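Appr-1-p processing domain protein (Thermus aquaticus Y51MC23, PDB 5M31) is a small single-chain macro domain protein, an alpha/beta fold with helices packed around a mixed beta-sheet. Local coordinates at residues Tyr73-Gly76 and Gln80-Tyr83; Pro50-Ala55 and Arg82-Phe87. All coordinates share one frame; numbering follows the deposited sequence.

Contact 1 of 2, residues Tyr73-Gly76 and Gln80-Tyr83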
loop_
_atom_site.group_PDB
_atom_site.type_symbol
_atom_site.label_atom_id
_atom_site.label_comp_id
_atom_site.label_asym_id
_atom_site.label_seq_id
_atom_site.Cartn_x
_atom_site.Cartn_y
_atom_site.Cartn_z
ATOM N N TYR A 73 -5.341 -2.973 -8.243
ATOM C CA TYR A 73 -5.642 -4.149 -9.064
ATOM C C TYR A 73 -6.720 -4.996 -8.369
ATOM O O TYR A 73 -6.603 -5.280 -7.158
ATOM C CB TYR A 73 -4.392 -4.999 -9.325
ATOM C CG TYR A 73 -4.642 -6.197 -10.197
ATOM C CD1 TYR A 73 -4.951 -6.043 -11.578
ATOM C CD2 TYR A 73 -4.709 -7.497 -9.660
ATOM C CE1 TYR A 73 -5.193 -7.138 -12.369
ATOM C CE2 TYR A 73 -4.953 -8.586 -10.472
ATOM C CZ TYR A 73 -5.248 -8.404 -11.797
ATOM O OH TYR A 73 -5.475 -9.488 -12.599
ATOM N N ASP A 74 -7.773 -5.335 -9.114
ATOM C CA ASP A 74 -8.871 -6.145 -8.617
ATOM C C ASP A 74 -8.685 -7.603 -9.047
ATOM O O ASP A 74 -8.744 -7.928 -10.246
ATOM C CB ASP A 74 -10.185 -5.605 -9.205
ATOM C CG ASP A 74 -11.435 -6.316 -8.662
ATOM O OD1 ASP A 74 -11.337 -7.246 -7.855
ATOM O OD2 ASP A 74 -12.539 -5.887 -9.063
ATOM N N ARG A 75 -8.512 -8.497 -8.079
ATOM C CA ARG A 75 -8.294 -9.887 -8.397
ATOM C C ARG A 75 -9.616 -10.606 -8.632
ATOM O O ARG A 75 -9.641 -11.761 -9.012
ATOM C CB ARG A 75 -7.507 -10.559 -7.284
ATOM C CG ARG A 75 -6.126 -9.948 -7.042
ATOM C CD ARG A 75 -5.419 -10.609 -5.877
ATOM N NE ARG A 75 -5.039 -11.988 -6.184
ATOM C CZ ARG A 75 -5.184 -13.034 -5.382
ATOM N NH1 ARG A 75 -4.792 -14.243 -5.779
ATOM N NH2 ARG A 75 -5.710 -12.902 -4.159
ATOM N N GLY A 76 -10.711 -9.920 -8.390
ATOM C CA GLY A 76 -12.028 -10.486 -8.652
ATOM C C GLY A 76 -12.837 -10.664 -7.381
ATOM O O GLY A 76 -12.306 -10.702 -6.288
ATOM N N GLN A 80 -9.266 -13.434 -2.358
ATOM C CA GLN A 80 -8.749 -12.854 -1.131
ATOM C C GLN A 80 -7.244 -12.875 -1.180
ATOM O O GLN A 80 -6.665 -13.915 -1.472
ATOM C CB GLN A 80 -9.222 -13.629 0.114
ATOM C CG GLN A 80 -8.924 -12.927 1.423
ATOM C CD GLN A 80 -7.486 -13.108 1.852
ATOM O OE1 GLN A 80 -6.927 -14.209 1.698
ATOM N NE2 GLN A 80 -6.857 -12.050 2.343
ATOM N N PRO A 81 -6.616 -11.730 -0.903
ATOM C CA PRO A 81 -7.241 -10.408 -0.944
ATOM C C PRO A 81 -7.849 -10.110 -2.279
ATOM O O PRO A 81 -7.381 -10.610 -3.316
ATOM C CB PRO A 81 -6.072 -9.464 -0.693
ATOM C CG PRO A 81 -4.916 -10.241 -1.246
ATOM C CD PRO A 81 -5.145 -11.622 -0.835
ATOM N N ARG A 82 -8.945 -9.358 -2.280
ATOM C CA ARG A 82 -9.549 -8.991 -3.552
ATOM C C ARG A 82 -8.710 -7.918 -4.268
ATOM O O ARG A 82 -8.614 -7.948 -5.506
ATOM C CB ARG A 82 -10.981 -8.516 -3.368
ATOM C CG ARG A 82 -11.482 -7.912 -4.621
ATOM C CD ARG A 82 -12.991 -7.762 -4.622
ATOM N NE ARG A 82 -13.444 -7.317 -5.920
ATOM C CZ ARG A 82 -14.680 -6.949 -6.207
ATOM N NH1 ARG A 82 -15.673 -7.134 -5.327
ATOM N NH2 ARG A 82 -14.933 -6.526 -7.423
ATOM N N TYR A 83 -8.187 -6.962 -3.509
ATOM C CA TYR A 83 -7.476 -5.804 -4.090
ATOM C C TYR A 83 -6.061 -5.744 -3.641
ATOM O O TYR A 83 -5.749 -5.973 -2.457
ATOM C CB TYR A 83 -8.149 -4.496 -3.682
ATOM C CG TYR A 83 -9.611 -4.382 -4.056
ATOM C CD1 TYR A 83 -10.005 -4.185 -5.353
ATOM C CD2 TYR A 83 -10.571 -4.507 -3.093
ATOM C CE1 TYR A 83 -11.337 -4.045 -5.682
ATOM C CE2 TYR A 83 -11.918 -4.443 -3.414
ATOM C CZ TYR A 83 -12.281 -4.191 -4.709
ATOM O OH TYR A 83 -13.646 -4.093 -5.042
HETATM O O HOH W 1 -5.458 -16.127 -3.685
#

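Contact 2 of 2, residues Pro50-Ala55 and Arg82-Phe87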
loop_
_atom_site.group_PDB
_atom_site.type_symbol
_atom_site.label_atom_id
_atom_site.label_comp_id
_atom_site.label_asym_id
_atom_site.label_seq_id
_atom_site.Cartn_x
_atom_site.Cartn_y
_atom_site.Cartn_z
ATOM N N PRO A 50 1.523 -12.373 -9.256
ATOM C CA PRO A 50 2.036 -12.043 -10.589
ATOM C C PRO A 50 1.077 -11.227 -11.494
ATOM O O PRO A 50 1.528 -10.392 -12.293
ATOM C CB PRO A 50 2.362 -13.408 -11.205
ATOM C CG PRO A 50 1.663 -14.429 -10.373
ATOM C CD PRO A 50 1.438 -13.831 -9.021
ATOM N N ASP A 51 -0.221 -11.495 -11.438
ATOM C CA ASP A 51 -1.143 -10.744 -12.285
ATOM C C ASP A 51 -1.184 -9.231 -11.923
ATOM O O ASP A 51 -1.276 -8.376 -12.807
ATOM C CB ASP A 51 -2.542 -11.334 -12.202
ATOM C CG ASP A 51 -2.606 -12.741 -12.737
ATOM O OD1 ASP A 51 -1.610 -13.234 -13.376
ATOM O OD2 ASP A 51 -3.670 -13.337 -12.602
ATOM N N ASN A 52 -1.078 -8.932 -10.625
ATOM C CA ASN A 52 -0.945 -7.551 -10.140
ATOM C C ASN A 52 0.322 -6.936 -10.676
ATOM O O ASN A 52 0.295 -5.806 -11.152
ATOM C CB ASN A 52 -0.940 -7.492 -8.642
ATOM C CG ASN A 52 -0.721 -6.110 -8.102
ATOM O OD1 ASN A 52 -1.564 -5.237 -8.201
ATOM N ND2 ASN A 52 0.498 -5.889 -7.572
ATOM N N TYR A 53 1.418 -7.699 -10.645
ATOM C CA TYR A 53 2.695 -7.160 -11.150
ATOM C C TYR A 53 2.605 -6.799 -12.621
ATOM O O TYR A 53 2.961 -5.669 -13.025
ATOM C CB TYR A 53 3.810 -8.160 -10.918
ATOM C CG TYR A 53 5.112 -7.755 -11.589
ATOM C CD1 TYR A 53 5.813 -6.655 -11.154
ATOM C CD2 TYR A 53 5.564 -8.406 -12.732
ATOM C CE1 TYR A 53 6.942 -6.216 -11.826
ATOM C CE2 TYR A 53 6.733 -8.010 -13.356
ATOM C CZ TYR A 53 7.431 -6.939 -12.862
ATOM O OH TYR A 53 8.578 -6.501 -13.511
ATOM N N GLN A 54 2.038 -7.691 -13.431
ATOM C CA GLN A 54 1.909 -7.383 -14.869
ATOM C C GLN A 54 1.005 -6.200 -15.100
ATOM O O GLN A 54 1.295 -5.352 -15.927
ATOM C CB GLN A 54 1.394 -8.600 -15.670
ATOM C CG GLN A 54 2.368 -9.806 -15.746
ATOM C CD GLN A 54 3.796 -9.489 -16.246
ATOM O OE1 GLN A 54 4.027 -8.583 -17.057
ATOM N NE2 GLN A 54 4.761 -10.285 -15.780
ATOM N N ALA A 55 -0.127 -6.141 -14.377
ATOM C CA ALA A 55 -1.013 -4.977 -14.500
ATOM C C ALA A 55 -0.332 -3.675 -14.111
ATOM O O ALA A 55 -0.481 -2.642 -14.809
ATOM C CB ALA A 55 -2.271 -5.181 -13.675
ATOM N N ARG A 82 -8.945 -9.358 -2.280
ATOM C CA ARG A 82 -9.549 -8.991 -3.552
ATOM C C ARG A 82 -8.710 -7.918 -4.268
ATOM O O ARG A 82 -8.614 -7.948 -5.506
ATOM C CB ARG A 82 -10.981 -8.516 -3.368
ATOM C CG ARG A 82 -11.482 -7.912 -4.621
ATOM C CD ARG A 82 -12.991 -7.762 -4.622
ATOM N NE ARG A 82 -13.444 -7.317 -5.920
ATOM C CZ ARG A 82 -14.680 -6.949 -6.207
ATOM N NH1 ARG A 82 -15.673 -7.134 -5.327
ATOM N NH2 ARG A 82 -14.933 -6.526 -7.423
ATOM N N TYR A 83 -8.187 -6.962 -3.509
ATOM C CA TYR A 83 -7.476 -5.804 -4.090
ATOM C C TYR A 83 -6.061 -5.744 -3.641
ATOM O O TYR A 83 -5.749 -5.973 -2.457
ATOM C CB TYR A 83 -8.149 -4.496 -3.682
ATOM C CG TYR A 83 -9.611 -4.382 -4.056
ATOM C CD1 TYR A 83 -10.005 -4.185 -5.353
ATOM C CD2 TYR A 83 -10.571 -4.507 -3.093
ATOM C CE1 TYR A 83 -11.337 -4.045 -5.682
ATOM C CE2 TYR A 83 -11.918 -4.443 -3.414
ATOM C CZ TYR A 83 -12.281 -4.191 -4.709
ATOM O OH TYR A 83 -13.646 -4.093 -5.042
ATOM N N ILE A 84 -5.206 -5.380 -4.592
ATOM C CA ILE A 84 -3.824 -4.947 -4.314
ATOM C C ILE A 84 -3.721 -3.452 -4.583
ATOM O O ILE A 84 -4.088 -3.030 -5.663
ATOM C CB ILE A 84 -2.822 -5.681 -5.186
ATOM C CG1 ILE A 84 -2.986 -7.209 -5.100
ATOM C CG2 ILE A 84 -1.385 -5.284 -4.743
ATOM C CD1 ILE A 84 -2.766 -7.783 -3.745
ATOM N N PHE A 85 -3.415 -2.658 -3.537
ATOM C CA PHE A 85 -3.312 -1.213 -3.624
ATOM C C PHE A 85 -1.812 -0.895 -3.746
ATOM O O PHE A 85 -1.098 -1.017 -2.737
ATOM C CB PHE A 85 -3.809 -0.544 -2.385
ATOM C CG PHE A 85 -5.338 -0.380 -2.294
ATOM C CD1 PHE A 85 -6.224 -1.342 -2.685
ATOM C CD2 PHE A 85 -5.842 0.712 -1.642
ATOM C CE1 PHE A 85 -7.639 -1.150 -2.518
ATOM C CE2 PHE A 85 -7.208 0.907 -1.448
ATOM C CZ PHE A 85 -8.108 -0.022 -1.922
ATOM N N ASN A 86 -1.391 -0.552 -4.955
ATOM C CA ASN A 86 0.027 -0.343 -5.264
ATOM C C ASN A 86 0.282 1.139 -4.995
ATOM O O ASN A 86 -0.149 1.988 -5.748
ATOM C CB ASN A 86 0.372 -0.765 -6.680
ATOM C CG ASN A 86 0.154 -2.249 -6.942
ATOM O OD1 ASN A 86 0.973 -3.103 -6.558
ATOM N ND2 ASN A 86 -1.043 -2.587 -7.533
ATOM N N PHE A 87 0.919 1.379 -3.849
ATOM C CA PHE A 87 1.091 2.747 -3.212
ATOM C C PHE A 87 2.496 3.235 -3.533
ATOM O O PHE A 87 3.452 2.716 -2.994
ATOM C CB PHE A 87 0.897 2.524 -1.686
ATOM C CG PHE A 87 0.915 3.752 -0.839
ATOM C CD1 PHE A 87 2.045 4.524 -0.703
ATOM C CD2 PHE A 87 -0.135 4.035 -0.014
ATOM C CE1 PHE A 87 2.095 5.605 0.163
ATOM C CE2 PHE A 87 -0.089 5.088 0.894
ATOM C CZ PHE A 87 1.019 5.882 0.965
#

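Contact 1 of 2, residues Tyr73-Gly76 and Gln80-Tyr83
The NE edge of the Arg82 guanidinium meets both oxygens of Asp74 in a salt bridge. Arg82 NE reaches Asp74 OD1 at 2.9 Å and Arg82 NH2 reaches Asp74 OD2 at 3.0 Å. Both oxygens are met on their syn side, but the two flat groups are twisted 32° apart. The Arg82 chain is extended from CG to NE, with CG anti to the backbone N (chi1 169°), and this carries the guanidinium out to the acid. Asp74 OD1 has a second donor, Gly76 N at 2.8 Å, on the opposite face of the carboxylate from Arg82 NE. That bond closes an Asx turn and, with the salt bridge, fixes the rotation of the carboxylate. Arg82 CG sits over one face of the Tyr83 ring, and Tyr83 OH sits over a face of the guanidinium. Tyr83 CE1 is 3.7 Å from Asp74 CG.

Arg75 turns the other way. Its chain bends at chi3 (69°), and NH2 donates to Pro81 O at 3.0 Å, in the carbonyl plane. A weak bond from NH2 goes to Gln80 O, the carbonyl of the cis peptide bond before Pro81. The backbone is tied by Arg75 N to Arg82 O (2.6 Å). Asp74 and Tyr83 form a non-hydrogen-bonded pair, and the whole closes a beta-hairpin at the antiparallel edge of the macro domain sheet.

Contact 2 of 2, residues Pro50-Ala55 and Arg82-Phe87
The side-chain amides of Asn52 and Asn86 pair edge to edge, one reaching from the helix and the other from the strand. Asn86 ND2 donates to Asn52 OD1 at 2.8 Å, and Asn52 ND2 returns a bond to Asn86 OD1 at 3.0 Å. Both bonds are nearly straight, and each donor lies in the carbonyl plane of its acceptor, on a lone pair. The two amides are only 13° from coplanar, so they make a flat ring. Asn52 has CG anti to its own N (chi1 176°), which sends the amide from the helix straight at the strand.

Here helix 50-61 packs against a face of the macro domain sheet, on strand 83-88, and the paired amides are a buried polar link. Asn86 has further partners: its OD1 also accepts from Asn29 ND2 on strand 26-31, and its ND2 also donates to Phe71 O on strand 71-74. These extra bonds probably fix which way round the Asn86 amide lies, and so help to position Asn52.

Ile84 supplies the apolar part. Its CB lies 3.3 Å from Asn52 OD1, and its CG2 methyl is 3.5 Å from Asn52 ND2. Both atoms lie on one side of the Asn52 amide plane.

Contacts 1 and 2 lie side by side, their centres about 8 Å apart. Their segments overlap at Arg82 and Tyr83, which make their contacts in contact 1. Along the chain the order is helix 50-61, strand 71-74, the turn, then strand 83-88. Contact 1 joins the two neighbouring strands where the hairpin turns. Contact 2 sets the helix against the second of them. Tyr73 connects the two: its N probably bonds to Ile84 O (2.9 Å), while its side chain packs on Asp51, Asn52 and Ala55 of the helix. Strand 71-74 is an outermost strand of the six-stranded sheet within this chain. Helix and hairpin thus meet at this edge of the macro domain sheet.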